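Local coordinates for probable tRNA pseudouridine synthase D (Methanosarcina mazei, PDB 1Z2Z), which probably converts uridine 13 of transfer RNAs into pseudouridine, as a member of the TruD family of pseudouridine synthases, at residues Arg27-Arg41 / Ala82-Lys94. Sequence-based numbering, arbitrary orientation.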
loop_
_atom_site.group_PDB
_atom_site.type_symbol
_atom_site.label_atom_id
_atom_site.label_comp_id
_atom_site.label_asym_id
_atom_site.label_seq_id
_atom_site.Cartn_x
_atom_site.Cartn_y
_atom_site.Cartn_z
ATOM N N ARG A 27 -12.703 -9.773 8.483
ATOM C CA ARG A 27 -11.935 -10.356 9.568
ATOM C C ARG A 27 -12.832 -10.721 10.744
ATOM O O ARG A 27 -12.411 -10.651 11.903
ATOM C CB ARG A 27 -10.861 -9.375 10.066
ATOM C CG ARG A 27 -9.495 -9.457 9.388
ATOM C CD ARG A 27 -9.374 -8.446 8.269
ATOM N NE ARG A 27 -8.011 -7.928 8.091
ATOM C CZ ARG A 27 -6.983 -8.620 7.598
ATOM N NH1 ARG A 27 -7.127 -9.879 7.226
ATOM N NH2 ARG A 27 -5.802 -8.046 7.450
ATOM N N GLN A 28 -14.075 -11.092 10.465
ATOM C CA GLN A 28 -14.961 -11.451 11.560
ATOM C C GLN A 28 -14.491 -12.792 12.107
ATOM O O GLN A 28 -14.574 -13.057 13.306
ATOM C CB GLN A 28 -16.415 -11.556 11.099
ATOM C CG GLN A 28 -17.382 -11.101 12.193
ATOM C CD GLN A 28 -18.782 -11.634 12.012
ATOM O OE1 GLN A 28 -19.415 -11.422 10.979
ATOM N NE2 GLN A 28 -19.276 -12.333 13.027
ATOM N N GLU A 29 -13.981 -13.628 11.210
ATOM C CA GLU A 29 -13.468 -14.937 11.573
ATOM C C GLU A 29 -12.149 -15.194 10.866
ATOM O O GLU A 29 -12.055 -15.043 9.656
ATOM C CB GLU A 29 -14.492 -16.007 11.215
ATOM C CG GLU A 29 -15.661 -15.955 12.149
ATOM C CD GLU A 29 -15.202 -16.097 13.573
ATOM O OE1 GLU A 29 -15.890 -15.577 14.497
ATOM O OE2 GLU A 29 -14.136 -16.748 13.759
ATOM N N ILE A 30 -11.135 -15.583 11.631
ATOM C CA ILE A 30 -9.817 -15.841 11.075
ATOM C C ILE A 30 -9.929 -16.375 9.644
ATOM O O ILE A 30 -9.372 -15.787 8.732
ATOM C CB ILE A 30 -9.032 -16.836 11.959
ATOM C CG1 ILE A 30 -9.214 -16.475 13.440
ATOM C CG2 ILE A 30 -7.560 -16.790 11.618
ATOM C CD1 ILE A 30 -8.678 -15.111 13.842
ATOM N N GLU A 31 -10.671 -17.452 9.426
ATOM C CA GLU A 31 -10.780 -17.971 8.070
ATOM C C GLU A 31 -11.457 -17.024 7.053
ATOM O O GLU A 31 -11.556 -17.355 5.874
ATOM C CB GLU A 31 -11.508 -19.325 8.058
ATOM C CG GLU A 31 -10.713 -20.506 8.625
ATOM C CD GLU A 31 -10.476 -20.400 10.127
ATOM O OE1 GLU A 31 -11.251 -19.680 10.808
ATOM O OE2 GLU A 31 -9.523 -21.049 10.628
ATOM N N ASP A 32 -11.917 -15.853 7.484
ATOM C CA ASP A 32 -12.573 -14.932 6.553
ATOM C C ASP A 32 -11.586 -14.141 5.706
ATOM O O ASP A 32 -11.975 -13.293 4.888
ATOM C CB ASP A 32 -13.490 -13.956 7.297
ATOM C CG ASP A 32 -14.854 -14.559 7.614
ATOM O OD1 ASP A 32 -15.677 -13.852 8.231
ATOM O OD2 ASP A 32 -15.096 -15.732 7.245
ATOM N N PHE A 33 -10.304 -14.421 5.903
ATOM C CA PHE A 33 -9.258 -13.743 5.154
ATOM C C PHE A 33 -8.144 -14.725 4.847
ATOM O O PHE A 33 -7.175 -14.820 5.592
ATOM C CB PHE A 33 -8.694 -12.568 5.955
ATOM C CG PHE A 33 -8.179 -11.454 5.094
ATOM C CD1 PHE A 33 -8.992 -10.370 4.782
ATOM C CD2 PHE A 33 -6.906 -11.511 4.551
ATOM C CE1 PHE A 33 -8.546 -9.362 3.938
ATOM C CE2 PHE A 33 -6.450 -10.507 3.703
ATOM C CZ PHE A 33 -7.273 -9.431 3.398
ATOM N N ILE A 34 -8.279 -15.453 3.748
ATOM C CA ILE A 34 -7.262 -16.418 3.393
ATOM C C ILE A 34 -6.307 -15.865 2.353
ATOM O O ILE A 34 -6.724 -15.375 1.306
ATOM C CB ILE A 34 -7.912 -17.713 2.913
ATOM C CG1 ILE A 34 -8.755 -18.280 4.074
ATOM C CG2 ILE A 34 -6.853 -18.686 2.412
ATOM C CD1 ILE A 34 -9.359 -19.643 3.844
ATOM N N VAL A 35 -5.019 -15.924 2.664
ATOM C CA VAL A 35 -3.987 -15.414 1.771
ATOM C C VAL A 35 -2.954 -16.492 1.512
ATOM O O VAL A 35 -2.201 -16.844 2.414
ATOM C CB VAL A 35 -3.256 -14.232 2.397
ATOM C CG1 VAL A 35 -2.236 -13.695 1.431
ATOM C CG2 VAL A 35 -4.235 -13.177 2.813
ATOM N N LYS A 36 -2.908 -17.004 0.285
ATOM C CA LYS A 36 -1.952 -18.052 -0.069
ATOM C C LYS A 36 -0.932 -17.515 -1.067
ATOM O O LYS A 36 -1.291 -17.140 -2.175
ATOM C CB LYS A 36 -2.668 -19.251 -0.695
ATOM C CG LYS A 36 -3.761 -19.876 0.146
ATOM C CD LYS A 36 -4.313 -21.112 -0.543
ATOM C CE LYS A 36 -5.389 -21.795 0.308
ATOM N NZ LYS A 36 -5.847 -23.127 -0.228
ATOM N N GLU A 37 0.338 -17.510 -0.678
ATOM C CA GLU A 37 1.424 -17.004 -1.515
ATOM C C GLU A 37 1.722 -17.814 -2.776
ATOM O O GLU A 37 1.560 -19.032 -2.795
ATOM C CB GLU A 37 2.684 -16.921 -0.673
ATOM C CG GLU A 37 3.853 -16.287 -1.364
ATOM C CD GLU A 37 5.163 -16.583 -0.670
ATOM O OE1 GLU A 37 5.706 -17.691 -0.879
ATOM O OE2 GLU A 37 5.629 -15.716 0.095
ATOM N N ILE A 38 2.150 -17.129 -3.839
ATOM C CA ILE A 38 2.505 -17.815 -5.084
ATOM C C ILE A 38 3.998 -17.604 -5.244
ATOM O O ILE A 38 4.456 -16.477 -5.375
ATOM C CB ILE A 38 1.776 -17.225 -6.290
ATOM C CG1 ILE A 38 0.292 -17.058 -5.958
ATOM C CG2 ILE A 38 1.948 -18.147 -7.504
ATOM C CD1 ILE A 38 -0.490 -16.347 -7.026
ATOM N N THR A 39 4.758 -18.687 -5.231
ATOM C CA THR A 39 6.207 -18.596 -5.315
ATOM C C THR A 39 6.766 -18.348 -6.711
ATOM O O THR A 39 6.120 -18.663 -7.711
ATOM C CB THR A 39 6.846 -19.898 -4.779
ATOM O OG1 THR A 39 8.156 -19.623 -4.277
ATOM C CG2 THR A 39 6.957 -20.946 -5.888
ATOM N N ASN A 40 7.963 -17.766 -6.784
ATOM C CA ASN A 40 8.601 -17.572 -8.081
ATOM C C ASN A 40 9.916 -18.333 -8.088
ATOM O O ASN A 40 10.624 -18.332 -9.081
ATOM C CB ASN A 40 8.847 -16.089 -8.413
ATOM C CG ASN A 40 9.843 -15.424 -7.490
ATOM O OD1 ASN A 40 10.859 -16.008 -7.106
ATOM N ND2 ASN A 40 9.566 -14.174 -7.146
ATOM N N ARG A 41 10.246 -19.003 -6.991
ATOM C CA ARG A 41 11.502 -19.746 -6.960
ATOM C C ARG A 41 11.331 -21.255 -6.778
ATOM O O ARG A 41 10.280 -21.731 -6.354
ATOM C CB ARG A 41 12.394 -19.191 -5.862
ATOM C CG ARG A 41 11.654 -18.981 -4.571
ATOM C CD ARG A 41 12.464 -19.517 -3.439
ATOM N NE ARG A 41 13.584 -18.655 -3.133
ATOM C CZ ARG A 41 14.666 -19.058 -2.481
ATOM N NH1 ARG A 41 15.641 -18.189 -2.226
ATOM N NH2 ARG A 41 14.781 -20.328 -2.104
ATOM N N ALA A 82 9.468 -14.154 2.456
ATOM C CA ALA A 82 9.475 -13.470 1.172
ATOM C C ALA A 82 8.634 -12.204 1.308
ATOM O O ALA A 82 8.915 -11.184 0.677
ATOM C CB ALA A 82 8.897 -14.375 0.107
ATOM N N GLY A 83 7.610 -12.282 2.161
ATOM C CA GLY A 83 6.717 -11.158 2.408
ATOM C C GLY A 83 5.866 -11.372 3.651
ATOM O O GLY A 83 5.345 -12.459 3.861
ATOM N N THR A 84 5.693 -10.349 4.474
ATOM C CA THR A 84 4.907 -10.533 5.682
ATOM C C THR A 84 3.381 -10.594 5.523
ATOM O O THR A 84 2.741 -9.603 5.187
ATOM C CB THR A 84 5.256 -9.466 6.707
ATOM O OG1 THR A 84 6.634 -9.600 7.072
ATOM C CG2 THR A 84 4.402 -9.633 7.955
ATOM N N LYS A 85 2.799 -11.760 5.797
ATOM C CA LYS A 85 1.357 -11.933 5.678
ATOM C C LYS A 85 0.645 -11.445 6.934
ATOM O O LYS A 85 1.227 -11.403 8.027
ATOM C CB LYS A 85 1.018 -13.398 5.423
ATOM C CG LYS A 85 1.994 -14.112 4.516
ATOM C CD LYS A 85 2.019 -13.548 3.108
ATOM C CE LYS A 85 3.220 -14.094 2.332
ATOM N NZ LYS A 85 3.157 -13.856 0.850
ATOM N N ASP A 86 -0.622 -11.071 6.763
ATOM C CA ASP A 86 -1.470 -10.563 7.850
ATOM C C ASP A 86 -1.611 -11.546 9.011
ATOM O O ASP A 86 -1.811 -12.748 8.815
ATOM C CB ASP A 86 -2.881 -10.249 7.325
ATOM C CG ASP A 86 -2.944 -8.991 6.475
ATOM O OD1 ASP A 86 -3.833 -8.934 5.587
ATOM O OD2 ASP A 86 -2.133 -8.062 6.701
ATOM N N LYS A 87 -1.518 -10.995 10.216
ATOM C CA LYS A 87 -1.663 -11.737 11.456
ATOM C C LYS A 87 -3.107 -12.276 11.525
ATOM O O LYS A 87 -3.328 -13.491 11.431
ATOM C CB LYS A 87 -1.314 -10.800 12.634
ATOM C CG LYS A 87 -2.204 -10.820 13.878
ATOM C CD LYS A 87 -2.161 -12.142 14.638
ATOM C CE LYS A 87 -2.741 -11.999 16.037
ATOM N NZ LYS A 87 -1.797 -11.260 16.896
ATOM N N ARG A 88 -4.090 -11.385 11.638
ATOM C CA ARG A 88 -5.479 -11.829 11.701
ATOM C C ARG A 88 -5.947 -12.468 10.408
ATOM O O ARG A 88 -6.741 -11.874 9.678
ATOM C CB ARG A 88 -6.428 -10.671 12.048
ATOM C CG ARG A 88 -7.859 -11.151 12.356
ATOM C CD ARG A 88 -8.697 -10.131 13.139
ATOM N NE ARG A 88 -10.050 -10.625 13.430
ATOM C CZ ARG A 88 -10.335 -11.622 14.272
ATOM N NH1 ARG A 88 -9.366 -12.247 14.924
ATOM N NH2 ARG A 88 -11.592 -11.999 14.454
ATOM N N ALA A 89 -5.487 -13.681 10.123
ATOM C CA ALA A 89 -5.897 -14.348 8.892
ATOM C C ALA A 89 -5.297 -15.732 8.785
ATOM O O ALA A 89 -4.437 -16.104 9.576
ATOM C CB ALA A 89 -5.468 -13.521 7.697
ATOM N N LEU A 90 -5.762 -16.509 7.821
ATOM C CA LEU A 90 -5.200 -17.830 7.621
ATOM C C LEU A 90 -4.299 -17.688 6.404
ATOM O O LEU A 90 -4.765 -17.559 5.266
ATOM C CB LEU A 90 -6.290 -18.867 7.374
ATOM C CG LEU A 90 -5.750 -20.225 6.919
ATOM C CD1 LEU A 90 -4.752 -20.759 7.915
ATOM C CD2 LEU A 90 -6.894 -21.179 6.705
ATOM N N THR A 91 -2.998 -17.728 6.656
ATOM C CA THR A 91 -2.023 -17.532 5.603
ATOM C C THR A 91 -0.960 -18.606 5.438
ATOM O O THR A 91 -0.397 -19.097 6.417
ATOM C CB THR A 91 -1.289 -16.236 5.836
ATOM O OG1 THR A 91 -0.321 -16.437 6.874
ATOM C CG2 THR A 91 -2.260 -15.153 6.274
ATOM N N THR A 92 -0.667 -18.909 4.176
ATOM C CA THR A 92 0.327 -19.890 3.756
ATOM C C THR A 92 1.448 -19.147 2.997
ATOM O O THR A 92 1.163 -18.247 2.202
ATOM C CB THR A 92 -0.332 -20.893 2.800
ATOM O OG1 THR A 92 -1.452 -21.498 3.453
ATOM C CG2 THR A 92 0.635 -21.966 2.361
ATOM N N GLN A 93 2.707 -19.512 3.224
ATOM C CA GLN A 93 3.821 -18.857 2.535
ATOM C C GLN A 93 5.085 -19.697 2.621
ATOM O O GLN A 93 5.164 -20.632 3.415
ATOM C CB GLN A 93 4.133 -17.507 3.158
ATOM C CG GLN A 93 4.800 -17.619 4.505
ATOM C CD GLN A 93 4.872 -16.293 5.207
ATOM O OE1 GLN A 93 4.391 -16.132 6.333
ATOM N NE2 GLN A 93 5.461 -15.324 4.539
ATOM N N LYS A 94 6.085 -19.354 1.809
ATOM C CA LYS A 94 7.338 -20.092 1.828
ATOM C C LYS A 94 8.354 -19.351 2.709
ATOM O O LYS A 94 8.388 -18.125 2.730
ATOM C CB LYS A 94 7.859 -20.258 0.398
ATOM C CG LYS A 94 9.303 -20.731 0.299
ATOM C CD LYS A 94 9.722 -20.981 -1.149
ATOM C CE LYS A 94 8.929 -22.126 -1.754
ATOM N NZ LYS A 94 9.332 -22.500 -3.148
#
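Asp86, the predicted nucleophile, meets Arg27 in a salt bridge, with NH2 of Arg27 2.9 Å from OD1 of Asp86. OD1 lies at the guanidinium edge, near its plane, but the carboxylate is turned 71° from that plane and the hydrogen bond within the bridge is weak. The Phe33 ring also borders the carboxylate, its CE2 3.6 Å from Asp86 OD1. A basic side chain paired with the catalytic aspartate is common in pseudouridine synthases, and Arg27 is consistent with that role. Arg88 in turn holds the backbone of Arg27: its chain, extended from CG to NE, runs past the Arg27 side chain in the opposite direction, and NE and NH2 both donate to Arg27 O, at 2.8 and 3.0 Å.

Beyond Ala89 the backbones pair as parallel strands, from Leu90 N to Phe33 O through to Glu37 N on Thr92 O. Ile34 and Leu90 lie side by side on the face shared with Lys36 and Thr92; Val35 and Thr91 occupy the other. Glu37 then takes over with its side chain. With CG anti to the backbone N (chi1 -174°), the carboxylate reaches across: Lys94 N meets OE1 of Glu37 from above the carboxylate plane (3.2 Å), and OE2 forms a salt bridge with Lys85 NZ (3.2 Å).

Within the mixed sheet, strand 130-142 runs antiparallel along the other edge of strand 33-39, while strands 49-57 and 79-81 pair antiparallel with strand 90-98.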